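Periplasmic molybdate-binding protein (Azotobacter vinelandii, PDB 1ATG) binds molybdate or tungstate in the periplasm, probably as the solute-binding component of an ABC transporter. Local coordinates at residues Gly34-Gly46 against Phe52-Gln66. Residues are numbered along the deposited sequence; the frame is centred on the assembly and turned at random. Where two conformers were deposited one is given.
Sequences GSSGPVYAQIVNG and FFSADEKSPEKLDNQ. With WO4 (tungstate(VI)ion), chain B; EDO (1,2-ethanediol), chain F.
Tyr-40 carries its ring anti to the backbone N (chi1 162°), which swings it across to Leu-63 of helix 58-65 and to Gln-66 just beyond. OG of Ser-36 stands beside its own backbone N (chi1 -65°), and the two reach the same tungstate oxygen. Ser-36 N and Ser-36 OG each donate to tungstate O4, the OG bond at 2.8 Å. The same OG accepts from Ala-55 N at 2.9 Å. This bond probably helps to orient the hydroxyl, a second-shell role for Ala-55 beside its own place in the pocket. Helix 36-44 points its N-terminus at the anion; Thr-8, Asn-9, Tyr-117 and Val-146 add further bonds between the two domains. In this domain of the type II periplasmic binding protein fold, helix 36-44 follows strand 29-34 and helix 58-65 follows strand 51-53. The two helix axes come within 10.1 Å, 15° from parallel. Beneath them, Val-39 CG1 lies 3.4 Å from Phe-52 CE1, and Ile-43 CD1 touches Phe-52 CG. Tyr-40 OH donates to Gln-66 OE1 at 2.6 Å, in the carbonyl plane and on a lone pair. Lys-62 NZ makes an off-centre cation-pi contact with the ring, 4.3 Å from its centroid. Leu-63 CD2 packs 3.5 Å from Tyr-40 CE1. With an alanine in place of Tyr-40, a gap would probably open beside Leu-63, and Gln-66 OE1 is likely to lose this donor.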
ATOM      1  N   GLY A  34       1.784  -6.462  -6.904  1.00  7.27           N
ATOM      2  CA  GLY A  34       2.287  -7.493  -5.994  1.00  7.27           C
ATOM      3  C   GLY A  34       2.815  -6.782  -4.758  1.00  7.24           C
ATOM      4  O   GLY A  34       2.734  -5.538  -4.690  1.00  7.37           O
ATOM      5  N   SER A  35       3.297  -7.500  -3.758  1.00  6.26           N
ATOM      6  CA  SER A  35       3.894  -6.897  -2.584  0.60  7.33           C
ATOM      7  C   SER A  35       5.174  -6.186  -3.013  1.00  6.12           C
ATOM      8  O   SER A  35       5.850  -6.637  -3.959  1.00  7.30           O
ATOM      9  CB  SER A  35       4.204  -7.963  -1.533  0.60 10.17           C
ATOM     10  OG  SER A  35       2.992  -8.341  -0.904  0.60 10.88           O
ATOM     11  N   SER A  36       5.563  -5.169  -2.271  1.00  6.54           N
ATOM     12  CA  SER A  36       6.722  -4.368  -2.635  1.00  6.12           C
ATOM     13  C   SER A  36       8.011  -5.160  -2.737  1.00  6.60           C
ATOM     14  O   SER A  36       8.793  -4.974  -3.681  1.00  7.20           O
ATOM     15  CB  SER A  36       6.911  -3.230  -1.617  1.00  6.37           C
ATOM     16  OG  SER A  36       5.802  -2.333  -1.675  1.00  5.42           O
ATOM     17  N   GLY A  37       8.255  -6.076  -1.806  1.00  7.15           N
ATOM     18  CA  GLY A  37       9.467  -6.896  -1.795  1.00  8.73           C
ATOM     19  C   GLY A  37       9.598  -7.720  -3.060  1.00  8.62           C
ATOM     20  O   GLY A  37      10.583  -7.620  -3.810  1.00  9.78           O
ATOM     21  N   PRO A  38       8.635  -8.582  -3.335  1.00  8.13           N
ATOM     22  CA  PRO A  38       8.661  -9.424  -4.523  1.00  8.14           C
ATOM     23  C   PRO A  38       8.731  -8.606  -5.800  1.00  8.15           C
ATOM     24  O   PRO A  38       9.427  -9.010  -6.754  1.00  9.36           O
ATOM     25  CB  PRO A  38       7.415 -10.287  -4.457  1.00 10.71           C
ATOM     26  CG  PRO A  38       6.921 -10.172  -3.068  1.00 14.23           C
ATOM     27  CD  PRO A  38       7.498  -8.932  -2.455  1.00  9.79           C
ATOM     28  N   VAL A  39       8.025  -7.469  -5.875  1.00  8.02           N
ATOM     29  CA  VAL A  39       8.112  -6.642  -7.085  1.00  7.91           C
ATOM     30  C   VAL A  39       9.526  -6.103  -7.247  1.00  6.87           C
ATOM     31  O   VAL A  39      10.051  -6.143  -8.378  1.00  8.58           O
ATOM     32  CB  VAL A  39       7.064  -5.524  -7.080  1.00  8.38           C
ATOM     33  CG1 VAL A  39       7.294  -4.559  -8.242  1.00  9.75           C
ATOM     34  CG2 VAL A  39       5.660  -6.091  -7.158  1.00 10.22           C
ATOM     35  N   TYR A  40      10.150  -5.650  -6.185  1.00  7.22           N
ATOM     36  CA  TYR A  40      11.543  -5.220  -6.224  1.00  6.90           C
ATOM     37  C   TYR A  40      12.406  -6.361  -6.783  1.00  8.18           C
ATOM     38  O   TYR A  40      13.241  -6.114  -7.655  1.00  8.47           O
ATOM     39  CB  TYR A  40      12.000  -4.864  -4.807  1.00  9.52           C
ATOM     40  CG  TYR A  40      13.507  -4.823  -4.668  1.00  9.94           C
ATOM     41  CD1 TYR A  40      14.218  -3.681  -5.019  1.00 10.59           C
ATOM     42  CD2 TYR A  40      14.225  -5.926  -4.217  1.00 10.60           C
ATOM     43  CE1 TYR A  40      15.597  -3.636  -4.925  1.00 11.98           C
ATOM     44  CE2 TYR A  40      15.601  -5.889  -4.117  1.00 13.25           C
ATOM     45  CZ  TYR A  40      16.280  -4.744  -4.469  1.00 12.14           C
ATOM     46  OH  TYR A  40      17.657  -4.722  -4.368  1.00 16.26           O
ATOM     47  N   ALA A  41      12.216  -7.571  -6.246  1.00  7.75           N
ATOM     48  CA  ALA A  41      13.033  -8.700  -6.706  1.00  8.30           C
ATOM     49  C   ALA A  41      12.797  -9.007  -8.167  1.00  7.74           C
ATOM     50  O   ALA A  41      13.760  -9.381  -8.877  1.00  8.67           O
ATOM     51  CB  ALA A  41      12.789  -9.921  -5.839  1.00  9.99           C
ATOM     52  N   GLN A  42      11.580  -8.888  -8.658  1.00  8.40           N
ATOM     53  CA  GLN A  42      11.276  -9.102 -10.057  1.00  9.18           C
ATOM     54  C   GLN A  42      11.992  -8.056 -10.898  1.00  9.02           C
ATOM     55  O   GLN A  42      12.532  -8.400 -11.963  1.00 10.69           O
ATOM     56  CB  GLN A  42       9.774  -9.022 -10.320  0.50 10.44           C
ATOM     57  CG  GLN A  42       8.971 -10.215  -9.826  0.50 14.66           C
ATOM     58  CD  GLN A  42       7.479  -9.983  -9.957  0.50 14.91           C
ATOM     59  OE1 GLN A  42       6.795 -10.640 -10.737  0.50 18.68           O
ATOM     60  NE2 GLN A  42       6.968  -9.033  -9.181  0.50 17.43           N
ATOM     61  N   ILE A  43      12.008  -6.797 -10.461  1.00  9.30           N
ATOM     62  CA  ILE A  43      12.703  -5.750 -11.218  1.00  9.38           C
ATOM     63  C   ILE A  43      14.194  -6.031 -11.271  1.00  9.13           C
ATOM     64  O   ILE A  43      14.784  -5.861 -12.358  1.00 10.72           O
ATOM     65  CB  ILE A  43      12.369  -4.354 -10.668  1.00 10.55           C
ATOM     66  CG1 ILE A  43      10.887  -4.067 -10.941  1.00 10.95           C
ATOM     67  CG2 ILE A  43      13.262  -3.286 -11.288  1.00 10.84           C
ATOM     68  CD1 ILE A  43      10.322  -2.882 -10.170  1.00 12.20           C
ATOM     69  N   VAL A  44      14.809  -6.389 -10.158  1.00  9.15           N
ATOM     70  CA  VAL A  44      16.236  -6.724 -10.139  1.00  9.97           C
ATOM     71  C   VAL A  44      16.492  -7.916 -11.053  1.00 10.04           C
ATOM     72  O   VAL A  44      17.570  -8.005 -11.666  1.00 13.02           O
ATOM     73  CB  VAL A  44      16.717  -7.044  -8.714  1.00 12.93           C
ATOM     74  CG1 VAL A  44      18.126  -7.637  -8.685  1.00 14.85           C
ATOM     75  CG2 VAL A  44      16.674  -5.820  -7.805  1.00 12.29           C
ATOM     76  N   ASN A  45      15.530  -8.818 -11.197  1.00  9.28           N
ATOM     77  CA  ASN A  45      15.598  -9.959 -12.091  1.00  9.98           C
ATOM     78  C   ASN A  45      15.136  -9.618 -13.498  1.00 10.20           C
ATOM     79  O   ASN A  45      14.734 -10.468 -14.285  1.00 11.36           O
ATOM     80  CB  ASN A  45      14.774 -11.118 -11.514  1.00  9.16           C
ATOM     81  CG  ASN A  45      15.027 -12.444 -12.207  1.00  9.02           C
ATOM     82  OD1 ASN A  45      16.192 -12.756 -12.494  1.00  8.20           O
ATOM     83  ND2 ASN A  45      13.988 -13.225 -12.451  1.00  9.14           N
ATOM     84  N   GLY A  46      15.190  -8.344 -13.889  1.00 11.14           N
ATOM     85  CA  GLY A  46      14.907  -7.871 -15.207  1.00 13.23           C
ATOM     86  C   GLY A  46      13.498  -7.749 -15.702  1.00 12.94           C
ATOM     87  O   GLY A  46      13.277  -7.587 -16.913  1.00 14.78           O
ATOM     88  N   PHE A  52       7.538   1.740 -11.318  1.00  7.73           N
ATOM     89  CA  PHE A  52       7.252   0.978 -10.111  1.00  7.17           C
ATOM     90  C   PHE A  52       6.802   1.940  -9.001  1.00  6.21           C
ATOM     91  O   PHE A  52       7.517   2.856  -8.646  1.00  7.04           O
ATOM     92  CB  PHE A  52       8.495   0.213  -9.659  1.00  8.43           C
ATOM     93  CG  PHE A  52       8.473  -0.439  -8.308  1.00  7.29           C
ATOM     94  CD1 PHE A  52       7.364  -1.068  -7.758  1.00  7.40           C
ATOM     95  CD2 PHE A  52       9.645  -0.439  -7.567  1.00  8.75           C
ATOM     96  CE1 PHE A  52       7.438  -1.657  -6.505  1.00  8.35           C
ATOM     97  CE2 PHE A  52       9.717  -1.040  -6.319  1.00  8.66           C
ATOM     98  CZ  PHE A  52       8.607  -1.656  -5.788  1.00  8.25           C
ATOM     99  N   PHE A  53       5.622   1.635  -8.446  1.00  6.44           N
ATOM    100  CA  PHE A  53       5.087   2.289  -7.265  1.00  5.72           C
ATOM    101  C   PHE A  53       5.275   1.340  -6.070  1.00  5.39           C
ATOM    102  O   PHE A  53       4.616   0.295  -6.000  1.00  6.16           O
ATOM    103  CB  PHE A  53       3.601   2.600  -7.408  1.00  6.19           C
ATOM    104  CG  PHE A  53       3.318   3.678  -8.414  1.00  6.65           C
ATOM    105  CD1 PHE A  53       3.482   5.013  -8.108  1.00  7.64           C
ATOM    106  CD2 PHE A  53       2.888   3.337  -9.685  1.00 10.81           C
ATOM    107  CE1 PHE A  53       3.239   6.003  -9.037  1.00 11.05           C
ATOM    108  CE2 PHE A  53       2.623   4.324 -10.631  1.00 12.39           C
ATOM    109  CZ  PHE A  53       2.802   5.654 -10.298  1.00 11.07           C
ATOM    110  N   SER A  54       6.185   1.698  -5.181  1.00  5.79           N
ATOM    111  CA  SER A  54       6.382   0.860  -3.996  1.00  6.45           C
ATOM    112  C   SER A  54       5.497   1.324  -2.838  1.00  4.92           C
ATOM    113  O   SER A  54       5.018   2.485  -2.874  1.00  5.49           O
ATOM    114  CB  SER A  54       7.844   0.940  -3.562  1.00  6.91           C
ATOM    115  OG  SER A  54       8.083  -0.013  -2.537  1.00  6.66           O
ATOM    116  N   ALA A  55       5.362   0.526  -1.785  1.00  5.15           N
ATOM    117  CA  ALA A  55       4.691   0.969  -0.569  1.00  5.12           C
ATOM    118  C   ALA A  55       5.712   1.497   0.437  1.00  4.58           C
ATOM    119  O   ALA A  55       5.325   1.823   1.555  1.00  5.61           O
ATOM    120  CB  ALA A  55       3.895  -0.167   0.066  1.00  6.45           C
ATOM    121  N   ASP A  56       6.982   1.617   0.057  1.00  5.02           N
ATOM    122  CA  ASP A  56       8.014   2.144   0.932  1.00  6.47           C
ATOM    123  C   ASP A  56       9.002   2.979   0.110  1.00  5.51           C
ATOM    124  O   ASP A  56       8.843   3.229  -1.072  1.00  6.54           O
ATOM    125  CB  ASP A  56       8.743   1.027   1.675  1.00  6.24           C
ATOM    126  CG  ASP A  56       9.575   0.091   0.841  1.00  6.60           C
ATOM    127  OD1 ASP A  56       9.811   0.300  -0.362  1.00  7.00           O
ATOM    128  OD2 ASP A  56       9.998  -0.957   1.433  1.00  8.79           O
ATOM    129  N   GLU A  57      10.023   3.443   0.808  1.00  6.53           N
ATOM    130  CA  GLU A  57      11.141   4.173   0.249  1.00  8.18           C
ATOM    131  C   GLU A  57      12.307   3.212   0.008  1.00  7.78           C
ATOM    132  O   GLU A  57      13.072   3.379  -0.943  1.00  8.52           O
ATOM    133  CB  GLU A  57      11.653   5.261   1.189  1.00  9.59           C
ATOM    134  CG  GLU A  57      10.618   6.237   1.697  1.00 11.24           C
ATOM    135  CD  GLU A  57      11.260   7.489   2.266  1.00 14.92           C
ATOM    136  OE1 GLU A  57      11.593   8.376   1.447  1.00 17.92           O
ATOM    137  OE2 GLU A  57      11.429   7.560   3.495  1.00 13.97           O
ATOM    138  N   LYS A  58      12.448   2.197   0.852  1.00  8.41           N
ATOM    139  CA  LYS A  58      13.571   1.269   0.777  1.00  8.83           C
ATOM    140  C   LYS A  58      13.736   0.616  -0.579  1.00  8.56           C
ATOM    141  O   LYS A  58      14.878   0.631  -1.101  1.00  9.86           O
ATOM    142  CB  LYS A  58      13.430   0.190   1.863  1.00 10.85           C
ATOM    143  CG  LYS A  58      14.548  -0.843   1.897  1.00 13.58           C
ATOM    144  CD  LYS A  58      14.233  -1.968   2.873  1.00 16.08           C
ATOM    145  CE  LYS A  58      13.279  -2.981   2.268  1.00 20.70           C
ATOM    146  NZ  LYS A  58      13.052  -4.135   3.189  1.00 24.66           N
ATOM    147  N   SER A  59      12.697   0.034  -1.168  1.00  7.56           N
ATOM    148  CA  SER A  59      12.868  -0.657  -2.449  1.00  7.60           C
ATOM    149  C   SER A  59      13.268   0.306  -3.545  1.00  8.22           C
ATOM    150  O   SER A  59      14.292   0.064  -4.200  1.00 10.28           O
ATOM    151  CB  SER A  59      11.717  -1.581  -2.798  1.00  8.98           C
ATOM    152  OG  SER A  59      11.844  -2.788  -2.028  1.00 10.02           O
ATOM    153  N   PRO A  60      12.577   1.419  -3.756  1.00  8.73           N
ATOM    154  CA  PRO A  60      12.997   2.414  -4.732  1.00  9.04           C
ATOM    155  C   PRO A  60      14.411   2.897  -4.467  1.00  8.80           C
ATOM    156  O   PRO A  60      15.193   3.066  -5.427  1.00 12.07           O
ATOM    157  CB  PRO A  60      11.963   3.531  -4.567  1.00  9.61           C
ATOM    158  CG  PRO A  60      10.735   2.765  -4.175  1.00  8.58           C
ATOM    159  CD  PRO A  60      11.262   1.764  -3.156  1.00  8.45           C
ATOM    160  N   GLU A  61      14.809   3.164  -3.241  1.00  9.95           N
ATOM    161  CA  GLU A  61      16.162   3.607  -2.906  1.00 11.64           C
ATOM    162  C   GLU A  61      17.197   2.557  -3.282  1.00 11.69           C
ATOM    163  O   GLU A  61      18.221   2.898  -3.911  1.00 14.14           O
ATOM    164  CB  GLU A  61      16.291   3.919  -1.419  1.00 14.34           C
ATOM    165  CG  GLU A  61      15.624   5.208  -0.983  1.00 17.22           C
ATOM    166  CD  GLU A  61      15.479   5.361   0.515  1.00 23.95           C
ATOM    167  OE1 GLU A  61      15.704   4.391   1.263  1.00 23.55           O
ATOM    168  OE2 GLU A  61      15.126   6.480   0.958  1.00 23.72           O
ATOM    169  N   LYS A  62      16.948   1.290  -2.992  1.00 12.61           N
ATOM    170  CA  LYS A  62      17.860   0.216  -3.376  1.00 13.01           C
ATOM    171  C   LYS A  62      17.978   0.106  -4.883  1.00 12.64           C
ATOM    172  O   LYS A  62      19.103  -0.037  -5.403  1.00 14.66           O
ATOM    173  CB  LYS A  62      17.404  -1.118  -2.780  1.00 14.07           C
ATOM    174  CG  LYS A  62      17.626  -1.220  -1.282  1.00 17.89           C
ATOM    175  CD  LYS A  62      16.829  -2.342  -0.646  1.00 21.18           C
ATOM    176  CE  LYS A  62      17.381  -3.720  -0.960  1.00 24.74           C
ATOM    177  NZ  LYS A  62      16.430  -4.794  -0.546  1.00 22.58           N
ATOM    178  N   LEU A  63      16.882   0.219  -5.622  1.00 12.28           N
ATOM    179  CA  LEU A  63      16.917   0.170  -7.075  1.00 12.68           C
ATOM    180  C   LEU A  63      17.753   1.325  -7.624  1.00 14.20           C
ATOM    181  O   LEU A  63      18.516   1.142  -8.582  1.00 15.60           O
ATOM    182  CB  LEU A  63      15.508   0.230  -7.668  1.00 12.55           C
ATOM    183  CG  LEU A  63      14.662  -1.025  -7.420  1.00  9.92           C
ATOM    184  CD1 LEU A  63      13.231  -0.749  -7.844  1.00 11.83           C
ATOM    185  CD2 LEU A  63      15.243  -2.234  -8.149  1.00 13.11           C
ATOM    186  N   ASP A  64      17.612   2.510  -7.038  1.00 13.89           N
ATOM    187  CA  ASP A  64      18.382   3.674  -7.474  1.00 17.26           C
ATOM    188  C   ASP A  64      19.866   3.434  -7.231  1.00 19.15           C
ATOM    189  O   ASP A  64      20.701   3.622  -8.127  1.00 19.88           O
ATOM    190  CB  ASP A  64      17.904   4.915  -6.731  1.00 19.74           C
ATOM    191  CG  ASP A  64      17.953   6.201  -7.525  1.00 24.26           C
ATOM    192  OD1 ASP A  64      18.600   6.244  -8.596  1.00 23.75           O
ATOM    193  OD2 ASP A  64      17.329   7.192  -7.080  1.00 24.39           O
ATOM    194  N   ASN A  65      20.228   2.988  -6.033  1.00 19.51           N
ATOM    195  CA  ASN A  65      21.602   2.707  -5.657  1.00 20.86           C
ATOM    196  C   ASN A  65      22.249   1.614  -6.498  1.00 21.83           C
ATOM    197  O   ASN A  65      23.442   1.692  -6.810  1.00 21.90           O
ATOM    198  CB  ASN A  65      21.681   2.279  -4.187  1.00 22.82           C
ATOM    199  CG  ASN A  65      21.302   3.366  -3.211  1.00 26.03           C
ATOM    200  OD1 ASN A  65      21.250   4.546  -3.557  1.00 29.03           O
ATOM    201  ND2 ASN A  65      21.022   2.960  -1.975  1.00 28.62           N
ATOM    202  N   GLN A  66      21.494   0.588  -6.865  1.00 21.38           N
ATOM    203  CA  GLN A  66      21.982  -0.536  -7.640  1.00 21.18           C
ATOM    204  C   GLN A  66      21.971  -0.320  -9.145  1.00 19.49           C
ATOM    205  O   GLN A  66      22.351  -1.220  -9.899  1.00 21.95           O
ATOM    206  CB  GLN A  66      21.151  -1.784  -7.299  1.00 21.40           C
ATOM    207  CG  GLN A  66      21.337  -2.220  -5.856  1.00 21.92           C
ATOM    208  CD  GLN A  66      20.128  -2.908  -5.257  1.00 23.15           C
ATOM    209  OE1 GLN A  66      19.177  -3.246  -5.957  1.00 22.58           O
ATOM    210  NE2 GLN A  66      20.188  -3.103  -3.944  1.00 23.02           N
TER
HETATM  211  W   WO4 B 250       2.085  -3.735   0.063  1.00  5.39           W
HETATM  212  O1  WO4 B 250       1.193  -5.249  -0.197  1.00  5.04           O
HETATM  213  O2  WO4 B 250       1.234  -2.388  -0.609  1.00  3.47           O
HETATM  214  O3  WO4 B 250       2.310  -3.420   1.788  1.00  6.63           O
HETATM  215  O4  WO4 B 250       3.690  -3.805  -0.683  1.00  4.45           O
HETATM  216  C1  EDO F 402       3.868  -8.461 -10.012  0.50 15.93           C
HETATM  217  O1  EDO F 402       5.050  -8.092 -10.912  0.50 13.91           O
HETATM  218  C2  EDO F 402       2.917  -9.537 -10.561  0.50 16.34           C
HETATM  219  O2  EDO F 402       3.742 -10.840 -10.838  0.50 18.85           O